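Local structure of Lin1840 protein (Listeria innocua serovar 6a, 4ZOB) at residues 91-96 with 407-412; 101-106 with 149-154; 238-243 with 278-283. The protein probably hydrolyses terminal, non-reducing beta-D-glucosyl residues to release beta-D-glucose, as a beta-glucosidase of glycosyl hydrolase family 3. The protein carries 1 engineered substitution. All coordinates share one frame; numbering follows the deposited sequence.

Interaction 1 of 3, residues 91-96 with 407-412; sequences DVIHGY and GGWNVY. With LGC (D-glucono-1,5-lactone), chain C.
W409 reaches across to I93 and D91, and the side chain can be followed outward atom by atom. Its CB rests on the isoleucine, with W409 CB 4.0 Å from I93 CG1. From there chi1 of -82° sets CG against the side of the backbone N, opposite the carbonyl carbon, and swings the indole toward the sugar site. The far rim of the six-membered ring comes next: W409 CZ3 lies 3.6 Å from D91 CG, with the carboxylate and ring planes oblique to each other. One atom further, W409 CH2 approaches C4 of the bound D-glucono-1,5-lactone at 3.7 Å, while on the pyrrole side NE1 makes a weak hydrogen bond to E152. D91 completes this corner, its OD1 accepting from lactone O4 at 2.7 Å. The pocket that holds the lactone, probably the glucose site of this family 3 enzyme, is lined here from both domains: 91-96 follows strand 87-90 of the barrel-like N-terminal domain, and 407-412 is a loop of the C-terminal domain that lines the same pocket. Away from the sugar, H94 NE2 donates to G408 O over 2.8 Å with an N-H...O angle of 150°; its ND1 is held by F100 O, so both ring nitrogens are fixed. The other end of the seam is aromatic. Y96 and Y412 form an offset stack, ring centroids 4.5 Å apart and planes at 28°, in which Y96 CE1 sits over the face of Y412, toward its rim, and Y412 CB in turn covers a face of Y96 in a CH-pi contact. The hydroxyls leave the stack for other partners, Y96 OH for D129 and H131, Y412 OH for S63 O. Ordered water fills in between: one molecule accepts from D91 N and donates to Y412 OH.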
loop_
_atom_site.group_PDB
_atom_site.type_symbol
_atom_site.label_atom_id
_atom_site.label_comp_id
_atom_site.label_asym_id
_atom_site.label_seq_id
_atom_site.Cartn_x
_atom_site.Cartn_y
_atom_site.Cartn_z
ATOM N N ASP A 91 22.258 16.170 -13.441
ATOM C CA ASP A 91 21.912 14.843 -12.965
ATOM C C ASP A 91 23.072 13.909 -13.196
ATOM O O ASP A 91 23.091 13.184 -14.181
ATOM C CB ASP A 91 20.689 14.318 -13.727
ATOM C CG ASP A 91 19.430 15.045 -13.363
ATOM O OD1 ASP A 91 19.008 15.001 -12.185
ATOM O OD2 ASP A 91 18.848 15.660 -14.263
ATOM N N VAL A 92 24.051 13.932 -12.310
ATOM C CA VAL A 92 25.103 12.929 -12.341
ATOM C C VAL A 92 24.692 11.915 -11.263
ATOM O O VAL A 92 24.872 12.155 -10.062
ATOM C CB VAL A 92 26.493 13.566 -12.112
ATOM C CG1 VAL A 92 27.611 12.595 -12.484
ATOM C CG2 VAL A 92 26.655 14.829 -12.956
ATOM N N ILE A 93 24.097 10.799 -11.701
ATOM C CA ILE A 93 23.334 9.889 -10.792
ATOM C C ILE A 93 24.086 8.621 -10.438
ATOM O O ILE A 93 24.127 8.200 -9.281
ATOM C CB ILE A 93 21.975 9.487 -11.415
ATOM C CG1 ILE A 93 21.126 10.716 -11.736
ATOM C CG2 ILE A 93 21.221 8.546 -10.503
ATOM C CD1 ILE A 93 21.012 11.712 -10.606
ATOM N N HIS A 94 24.649 7.998 -11.459
ATOM C CA HIS A 94 25.601 6.924 -11.258
ATOM C C HIS A 94 26.728 6.994 -12.294
ATOM O O HIS A 94 27.038 6.023 -12.987
ATOM C CB HIS A 94 24.879 5.593 -11.285
ATOM C CG HIS A 94 24.053 5.366 -12.515
ATOM N ND1 HIS A 94 24.293 4.320 -13.381
ATOM C CD2 HIS A 94 22.974 6.025 -13.004
ATOM C CE1 HIS A 94 23.400 4.352 -14.355
ATOM N NE2 HIS A 94 22.590 5.377 -14.150
ATOM N N GLY A 95 27.343 8.164 -12.394
ATOM C CA GLY A 95 28.372 8.375 -13.391
ATOM C C GLY A 95 27.993 9.466 -14.365
ATOM O O GLY A 95 26.805 9.827 -14.552
ATOM N N TYR A 96 29.038 9.989 -14.992
ATOM C CA TYR A 96 28.918 11.073 -15.934
ATOM C C TYR A 96 29.101 10.489 -17.333
ATOM O O TYR A 96 28.100 10.279 -18.010
ATOM C CB TYR A 96 29.910 12.180 -15.600
ATOM C CG TYR A 96 29.669 13.379 -16.438
ATOM C CD1 TYR A 96 28.498 14.115 -16.295
ATOM C CD2 TYR A 96 30.582 13.762 -17.403
ATOM C CE1 TYR A 96 28.256 15.229 -17.069
ATOM C CE2 TYR A 96 30.349 14.865 -18.189
ATOM C CZ TYR A 96 29.185 15.594 -18.027
ATOM O OH TYR A 96 28.946 16.689 -18.827
ATOM N N GLY A 407 21.827 1.472 -18.051
ATOM C CA GLY A 407 20.762 1.753 -17.114
ATOM C C GLY A 407 20.071 3.087 -17.326
ATOM O O GLY A 407 20.489 3.875 -18.172
ATOM N N GLY A 408 19.010 3.324 -16.548
ATOM C CA GLY A 408 18.282 4.601 -16.587
ATOM C C GLY A 408 18.961 5.737 -15.832
ATOM O O GLY A 408 19.956 5.550 -15.153
ATOM N N TRP A 409 18.428 6.935 -15.959
ATOM C CA TRP A 409 19.106 8.141 -15.432
ATOM C C TRP A 409 20.594 8.180 -15.829
ATOM O O TRP A 409 21.487 8.495 -15.021
ATOM C CB TRP A 409 18.917 8.263 -13.912
ATOM C CG TRP A 409 17.595 8.870 -13.550
ATOM C CD1 TRP A 409 16.529 8.241 -12.961
ATOM C CD2 TRP A 409 17.196 10.213 -13.787
ATOM N NE1 TRP A 409 15.478 9.122 -12.829
ATOM C CE2 TRP A 409 15.868 10.345 -13.323
ATOM C CE3 TRP A 409 17.821 11.316 -14.368
ATOM C CZ2 TRP A 409 15.176 11.549 -13.392
ATOM C CZ3 TRP A 409 17.134 12.514 -14.434
ATOM C CH2 TRP A 409 15.824 12.626 -13.956
ATOM N N ASN A 410 20.844 7.806 -17.076
ATOM C CA ASN A 410 22.164 7.976 -17.666
ATOM C C ASN A 410 22.092 9.118 -18.634
ATOM O O ASN A 410 21.854 8.904 -19.796
ATOM C CB ASN A 410 22.607 6.745 -18.422
ATOM C CG ASN A 410 23.877 7.006 -19.202
ATOM O OD1 ASN A 410 24.708 7.815 -18.772
ATOM N ND2 ASN A 410 24.019 6.377 -20.365
ATOM N N VAL A 411 22.276 10.337 -18.161
ATOM C CA VAL A 411 22.024 11.509 -18.996
ATOM C C VAL A 411 23.216 11.817 -19.893
ATOM O O VAL A 411 23.053 12.470 -20.908
ATOM C CB VAL A 411 21.705 12.762 -18.128
ATOM C CG1 VAL A 411 21.470 14.015 -18.964
ATOM C CG2 VAL A 411 20.470 12.520 -17.283
ATOM N N TYR A 412 24.418 11.394 -19.507
ATOM C CA TYR A 412 25.644 11.799 -20.229
ATOM C C TYR A 412 26.438 10.640 -20.811
ATOM O O TYR A 412 27.256 10.848 -21.696
ATOM C CB TYR A 412 26.539 12.662 -19.325
ATOM C CG TYR A 412 25.876 13.976 -18.964
ATOM C CD1 TYR A 412 25.928 15.054 -19.827
ATOM C CD2 TYR A 412 25.132 14.109 -17.788
ATOM C CE1 TYR A 412 25.294 16.231 -19.523
ATOM C CE2 TYR A 412 24.494 15.291 -17.492
ATOM C CZ TYR A 412 24.592 16.355 -18.355
ATOM O OH TYR A 412 23.969 17.555 -18.070
HETATM C C1 LGC C . 12.938 15.403 -12.376
HETATM C C2 LGC C . 13.353 14.413 -11.326
HETATM O O5 LGC C . 13.919 16.271 -12.992
HETATM O O1 LGC C . 11.763 15.490 -12.757
HETATM O O2 LGC C . 12.333 14.386 -10.352
HETATM C C3 LGC C . 14.608 14.790 -10.554
HETATM O O3 LGC C . 15.066 13.646 -9.770
HETATM C C4 LGC C . 15.634 15.406 -11.539
HETATM O O4 LGC C . 16.826 15.803 -10.864
HETATM C C5 LGC C . 15.024 16.633 -12.185
HETATM C C6 LGC C . 16.014 17.387 -13.092
HETATM O O6 LGC C . 16.806 16.484 -13.856
HETATM O O HOH W 1 21.408 17.270 -16.250
HETATM O O HOH W 2 23.757 10.673 -15.453
HETATM O O HOH W 3 25.468 9.656 -17.288
#

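Interaction 2 of 3, residues 101-106 with 149-154; sequences PIPLAL and RVMEST. With LGC (D-glucono-1,5-lactone), chain C.
L104 N gives its hydrogen to M151 O over 3.0 Å, at an N-H...O angle of 140° and from well above the carbonyl plane. P103 presses against the same oxygen, with P103 CD 3.2 Å from M151 O, and its CB meets the backbone oxygen of E152. L104 CA adds a CA-H...O contact of 3.0 Å to S153 O. Behind these backbone groups lies M151, whose chain bends at chi2 and chi3 to fold its methyl back: M151 CE touches I102 CG2 at 3.8 Å and also reaches the proline ring. The arrangement is that of a helix N-terminus docked on a 3-10 turn: I102 is the N-cap of helix 103-109, P103 takes its first position, and L104 is in the first turn, where amides lack a partner from the helix itself. Further out, the 3-10 turn 149-152 is closed by E152 N to R149 O and braced by a side-on salt bridge, R149 NE to E152 OE2 at 2.7 Å and R149 NH2 to E152 OE1 at 2.6 Å. Thus aligned, the guanidinium presents R149 NH1 to O2 of the bound lactone at 3.2 Å and R149 NH2 to lactone O3 at 3.1 Å.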
loop_
_atom_site.group_PDB
_atom_site.type_symbol
_atom_site.label_atom_id
_atom_site.label_comp_id
_atom_site.label_asym_id
_atom_site.label_seq_id
_atom_site.Cartn_x
_atom_site.Cartn_y
_atom_site.Cartn_z
ATOM N N PRO A 101 27.310 1.064 -12.068
ATOM C CA PRO A 101 26.026 0.408 -11.850
ATOM C C PRO A 101 25.038 1.391 -11.305
ATOM O O PRO A 101 25.431 2.317 -10.588
ATOM C CB PRO A 101 26.333 -0.701 -10.816
ATOM C CG PRO A 101 27.768 -1.009 -11.045
ATOM C CD PRO A 101 28.426 0.292 -11.508
ATOM N N ILE A 102 23.778 1.210 -11.681
ATOM C CA ILE A 102 22.680 2.020 -11.134
ATOM C C ILE A 102 22.674 1.977 -9.600
ATOM O O ILE A 102 23.196 1.013 -8.989
ATOM C CB ILE A 102 21.303 1.567 -11.656
ATOM C CG1 ILE A 102 21.130 0.055 -11.485
ATOM C CG2 ILE A 102 21.153 1.991 -13.103
ATOM C CD1 ILE A 102 19.733 -0.465 -11.776
ATOM N N PRO A 103 22.091 3.005 -8.963
ATOM C CA PRO A 103 22.221 3.018 -7.523
ATOM C C PRO A 103 21.641 1.792 -6.836
ATOM O O PRO A 103 22.178 1.376 -5.830
ATOM C CB PRO A 103 21.478 4.269 -7.123
ATOM C CG PRO A 103 21.708 5.175 -8.244
ATOM C CD PRO A 103 21.592 4.282 -9.458
ATOM N N LEU A 104 20.593 1.176 -7.378
ATOM C CA LEU A 104 20.003 0.006 -6.670
ATOM C C LEU A 104 21.011 -1.135 -6.592
ATOM O O LEU A 104 21.055 -1.874 -5.596
ATOM C CB LEU A 104 18.699 -0.479 -7.315
ATOM C CG LEU A 104 17.943 -1.576 -6.548
ATOM C CD1 LEU A 104 17.466 -1.081 -5.193
ATOM C CD2 LEU A 104 16.736 -2.016 -7.346
ATOM N N ALA A 105 21.806 -1.254 -7.647
ATOM C CA ALA A 105 22.849 -2.279 -7.768
ATOM C C ALA A 105 23.939 -1.963 -6.768
ATOM O O ALA A 105 24.268 -2.811 -5.943
ATOM C CB ALA A 105 23.422 -2.319 -9.189
ATOM N N LEU A 106 24.467 -0.735 -6.831
ATOM C CA LEU A 106 25.389 -0.181 -5.789
ATOM C C LEU A 106 24.935 -0.557 -4.370
ATOM O O LEU A 106 25.769 -0.889 -3.504
ATOM C CB LEU A 106 25.515 1.346 -5.900
ATOM C CG LEU A 106 26.137 1.896 -7.215
ATOM C CD1 LEU A 106 26.244 3.403 -7.178
ATOM C CD2 LEU A 106 27.518 1.337 -7.522
ATOM N N ARG A 149 11.395 4.275 -10.260
ATOM C CA ARG A 149 12.516 4.970 -9.629
ATOM C C ARG A 149 13.233 4.194 -8.527
ATOM O O ARG A 149 14.121 4.751 -7.879
ATOM C CB ARG A 149 12.022 6.293 -9.078
ATOM C CG ARG A 149 11.098 7.010 -10.055
ATOM C CD ARG A 149 11.046 8.494 -9.828
ATOM N NE ARG A 149 12.383 9.087 -9.922
ATOM C CZ ARG A 149 12.667 10.375 -10.126
ATOM N NH1 ARG A 149 11.710 11.271 -10.295
ATOM N NH2 ARG A 149 13.946 10.767 -10.138
ATOM N N VAL A 150 12.852 2.929 -8.310
ATOM C CA VAL A 150 13.573 2.080 -7.355
ATOM C C VAL A 150 15.026 1.929 -7.786
ATOM O O VAL A 150 15.912 1.749 -6.944
ATOM C CB VAL A 150 12.912 0.705 -7.099
ATOM C CG1 VAL A 150 11.599 0.880 -6.380
ATOM C CG2 VAL A 150 12.704 -0.134 -8.351
ATOM N N MET A 151 15.257 2.101 -9.093
ATOM C CA MET A 151 16.605 2.113 -9.684
ATOM C C MET A 151 17.562 3.128 -9.068
ATOM O O MET A 151 18.770 2.854 -8.980
ATOM C CB MET A 151 16.570 2.240 -11.233
ATOM C CG MET A 151 16.057 3.543 -11.819
ATOM S SD MET A 151 17.100 4.334 -13.085
ATOM C CE MET A 151 18.575 4.551 -12.077
ATOM N N GLU A 152 17.026 4.245 -8.604
ATOM C CA GLU A 152 17.835 5.366 -8.095
ATOM C C GLU A 152 18.108 5.286 -6.609
ATOM O O GLU A 152 18.960 6.042 -6.130
ATOM C CB GLU A 152 17.176 6.717 -8.367
ATOM C CG GLU A 152 16.675 6.909 -9.772
ATOM C CD GLU A 152 15.635 8.008 -9.916
ATOM O OE1 GLU A 152 15.854 9.191 -9.474
ATOM O OE2 GLU A 152 14.591 7.681 -10.542
ATOM N N SER A 153 17.396 4.402 -5.900
ATOM C CA SER A 153 17.544 4.167 -4.444
ATOM C C SER A 153 18.470 3.013 -4.175
ATOM O O SER A 153 18.615 2.123 -5.008
ATOM C CB SER A 153 16.189 3.829 -3.836
ATOM O OG SER A 153 16.214 3.501 -2.442
ATOM N N THR A 154 19.082 2.965 -3.008
ATOM C CA THR A 154 19.845 1.793 -2.675
ATOM C C THR A 154 19.021 0.730 -1.935
ATOM O O THR A 154 19.572 -0.263 -1.486
ATOM C CB THR A 154 21.096 2.148 -1.862
ATOM O OG1 THR A 154 20.734 2.971 -0.752
ATOM C CG2 THR A 154 22.145 2.891 -2.773
HETATM C C1 LGC C . 12.938 15.403 -12.376
HETATM C C2 LGC C . 13.353 14.413 -11.326
HETATM O O5 LGC C . 13.919 16.271 -12.992
HETATM O O1 LGC C . 11.763 15.490 -12.757
HETATM O O2 LGC C . 12.333 14.386 -10.352
HETATM C C3 LGC C . 14.608 14.790 -10.554
HETATM O O3 LGC C . 15.066 13.646 -9.770
HETATM C C4 LGC C . 15.634 15.406 -11.539
HETATM O O4 LGC C . 16.826 15.803 -10.864
HETATM C C5 LGC C . 15.024 16.633 -12.185
HETATM C C6 LGC C . 16.014 17.387 -13.092
HETATM O O6 LGC C . 16.806 16.484 -13.856
#

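Interaction 3 of 3, residues 238-243 with 278-283; sequences FNVVDG and INHGTA. With LGC (D-glucono-1,5-lactone), chain D; LGC (D-glucono-1,5-lactone), chain C.
H280 and F238 are joined by the one hydrogen bond that spans this contact. H280 NE2 donates to F238 O at 2.9 Å, the acceptor lying in the imidazole plane and the donor placed almost straight out from the carbonyl, with a C=O...N angle of 173°; the N-H itself is bent to 139°. Chi1 of -82° turns the histidine ring away from its own carbonyl and across to the other chain segment. A second polar bond stays within 238-243: N239 ND2 reaches V240 O at 2.8 Å from above the carbonyl plane, and the same amide nitrogen also bonds to A194 O. On the other side, G281 N to I278 O closes the type I turn that carries H280.

Apolar contact is slight. V240 CG1 lies obliquely against the imidazole, 3.8 Å from H280 ND1, and P245 of the neighbouring strand 244-245 touches V240, H280 and T282 together. Both segments lie in the connections after neighbouring strands 233-236 and 266-268 of the barrel; 278-283 comes after the short helix 273-276, and they meet beside the small hairpin 240-241/244-245.

Ligand contacts lie toward either end of 238-243, at F238 and D242. The ring of F238 turns toward the lactone in the sugar pocket, F238 CE2 standing 3.2 Å from its O2 and the lactone O1 lying at the ring edge. D242 OD2 is 2.7 Å from O1 of another lactone, while D242 OD1 forms a salt bridge with R213 of the second subunit. H280 O also accepts a hydrogen bond from S654 OG of that subunit, whose R572 packs on F238.

Since NE2 acts as donor, H280 must carry a hydrogen there, and the F238 carbonyl, just past the end of strand 233-236, takes its bond from a side chain.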
loop_
_atom_site.group_PDB
_atom_site.type_symbol
_atom_site.label_atom_id
_atom_site.label_comp_id
_atom_site.label_asym_id
_atom_site.label_seq_id
_atom_site.Cartn_x
_atom_site.Cartn_y
_atom_site.Cartn_z
ATOM N N PHE A 238 8.046 15.543 -5.460
ATOM C CA PHE A 238 6.764 15.718 -6.156
ATOM C C PHE A 238 5.493 15.368 -5.338
ATOM O O PHE A 238 4.383 15.906 -5.605
ATOM C CB PHE A 238 6.754 14.876 -7.423
ATOM C CG PHE A 238 7.570 15.451 -8.539
ATOM C CD1 PHE A 238 7.415 16.774 -8.916
ATOM C CD2 PHE A 238 8.476 14.656 -9.228
ATOM C CE1 PHE A 238 8.139 17.305 -9.976
ATOM C CE2 PHE A 238 9.218 15.171 -10.263
ATOM C CZ PHE A 238 9.052 16.509 -10.644
ATOM N N ASN A 239 5.632 14.454 -4.379
ATOM C CA ASN A 239 4.483 13.923 -3.663
ATOM C C ASN A 239 3.913 14.848 -2.581
ATOM O O ASN A 239 4.598 15.722 -2.056
ATOM C CB ASN A 239 4.836 12.571 -3.032
ATOM C CG ASN A 239 6.059 12.636 -2.132
ATOM O OD1 ASN A 239 7.195 12.733 -2.612
ATOM N ND2 ASN A 239 5.841 12.578 -0.825
ATOM N N VAL A 240 2.649 14.640 -2.243
ATOM C CA VAL A 240 2.171 15.105 -0.951
ATOM C C VAL A 240 2.870 14.381 0.193
ATOM O O VAL A 240 3.263 13.222 0.098
ATOM C CB VAL A 240 0.664 14.874 -0.732
ATOM C CG1 VAL A 240 -0.163 15.638 -1.739
ATOM C CG2 VAL A 240 0.320 13.401 -0.790
ATOM N N VAL A 241 2.984 15.076 1.304
ATOM C CA VAL A 241 3.297 14.464 2.570
ATOM C C VAL A 241 2.204 14.903 3.518
ATOM O O VAL A 241 2.026 16.114 3.735
ATOM C CB VAL A 241 4.622 14.979 3.124
ATOM C CG1 VAL A 241 4.789 14.512 4.584
ATOM C CG2 VAL A 241 5.779 14.571 2.211
ATOM N N ASP A 242 1.501 13.913 4.081
ATOM C CA ASP A 242 0.240 14.093 4.836
ATOM C C ASP A 242 -0.679 15.192 4.311
ATOM O O ASP A 242 -0.988 16.122 5.019
ATOM C CB ASP A 242 0.509 14.306 6.338
ATOM C CG ASP A 242 -0.742 14.105 7.194
ATOM O OD1 ASP A 242 -1.796 13.613 6.700
ATOM O OD2 ASP A 242 -0.672 14.452 8.373
ATOM N N GLY A 243 -1.129 15.058 3.070
ATOM C CA GLY A 243 -2.066 16.010 2.449
ATOM C C GLY A 243 -1.404 17.195 1.732
ATOM O O GLY A 243 -1.995 17.768 0.816
ATOM N N ILE A 278 -0.355 23.612 -7.864
ATOM C CA ILE A 278 -1.671 23.957 -8.371
ATOM C C ILE A 278 -2.454 22.702 -8.766
ATOM O O ILE A 278 -3.634 22.576 -8.425
ATOM C CB ILE A 278 -1.609 24.940 -9.544
ATOM C CG1 ILE A 278 -1.004 26.276 -9.093
ATOM C CG2 ILE A 278 -3.000 25.205 -10.119
ATOM C CD1 ILE A 278 -0.378 27.059 -10.229
ATOM N N ASN A 279 -1.823 21.779 -9.480
ATOM C CA ASN A 279 -2.529 20.554 -9.867
ATOM C C ASN A 279 -2.938 19.679 -8.655
ATOM O O ASN A 279 -3.943 18.974 -8.713
ATOM C CB ASN A 279 -1.690 19.737 -10.848
ATOM C CG ASN A 279 -1.465 20.450 -12.168
ATOM O OD1 ASN A 279 -2.264 21.265 -12.596
ATOM N ND2 ASN A 279 -0.382 20.132 -12.818
ATOM N N HIS A 280 -2.143 19.730 -7.579
ATOM C CA HIS A 280 -2.433 18.981 -6.355
ATOM C C HIS A 280 -3.639 19.535 -5.668
ATOM O O HIS A 280 -4.085 18.983 -4.663
ATOM C CB HIS A 280 -1.313 19.132 -5.353
ATOM C CG HIS A 280 -0.155 18.226 -5.576
ATOM N ND1 HIS A 280 -0.210 16.883 -5.301
ATOM C CD2 HIS A 280 1.122 18.485 -5.942
ATOM C CE1 HIS A 280 0.975 16.345 -5.526
ATOM N NE2 HIS A 280 1.805 17.297 -5.910
ATOM N N GLY A 281 -4.134 20.656 -6.168
ATOM C CA GLY A 281 -5.252 21.349 -5.525
ATOM C C GLY A 281 -4.989 22.010 -4.156
ATOM O O GLY A 281 -5.923 22.085 -3.326
ATOM N N THR A 282 -3.743 22.459 -3.917
ATOM C CA THR A 282 -3.393 23.253 -2.735
ATOM C C THR A 282 -2.932 24.668 -3.067
ATOM O O THR A 282 -2.285 25.295 -2.259
ATOM C CB THR A 282 -2.294 22.585 -1.899
ATOM O OG1 THR A 282 -1.165 22.315 -2.740
ATOM C CG2 THR A 282 -2.785 21.306 -1.276
ATOM N N ALA A 283 -3.256 25.161 -4.259
ATOM C CA ALA A 283 -3.006 26.552 -4.632
ATOM C C ALA A 283 -3.881 26.886 -5.828
ATOM O O ALA A 283 -3.920 26.109 -6.778
ATOM C CB ALA A 283 -1.541 26.765 -4.983
HETATM C C1 LGC D . 1.595 16.783 9.716
HETATM C C2 LGC D . 2.450 17.069 10.921
HETATM O O5 LGC D . 0.832 17.839 9.027
HETATM O O1 LGC D . 1.559 15.632 9.287
HETATM O O2 LGC D . 2.398 15.924 11.777
HETATM C C3 LGC D . 2.009 18.361 11.610
HETATM O O3 LGC D . 2.905 18.649 12.693
HETATM C C4 LGC D . 2.014 19.462 10.543
HETATM O O4 LGC D . 1.836 20.783 11.081
HETATM C C5 LGC D . 0.906 19.204 9.512
HETATM C C6 LGC D . 1.031 20.168 8.321
HETATM O O6 LGC D . 2.079 19.807 7.421
HETATM C C1 LGC C . 12.938 15.403 -12.376
HETATM C C2 LGC C . 13.353 14.413 -11.326
HETATM O O5 LGC C . 13.919 16.271 -12.992
HETATM O O1 LGC C . 11.763 15.490 -12.757
HETATM O O2 LGC C . 12.333 14.386 -10.352
HETATM C C3 LGC C . 14.608 14.790 -10.554
HETATM O O3 LGC C . 15.066 13.646 -9.770
HETATM C C4 LGC C . 15.634 15.406 -11.539
HETATM O O4 LGC C . 16.826 15.803 -10.864
HETATM C C5 LGC C . 15.024 16.633 -12.185
HETATM C C6 LGC C . 16.014 17.387 -13.092
HETATM O O6 LGC C . 16.806 16.484 -13.856
#

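All three contacts are buried, yet they occupy different depths. Interaction 2 is nearest the middle of the chain and lies wholly within the N-terminal domain; interaction 1 joins that domain to the C-terminal one and buries the largest surface, 498 Å². Interaction 3, about 24 Å from the chain centre and burying only 148 Å², is covered partly by the second subunit. Chemistry follows place: stacked rings and ordered water along the domain seam, proline and backbone carbonyls at a helix start, a single histidine bond at the interface with the second subunit. Interactions 1 and 2 touch directly, H94 against I102, and all three border the same lactone.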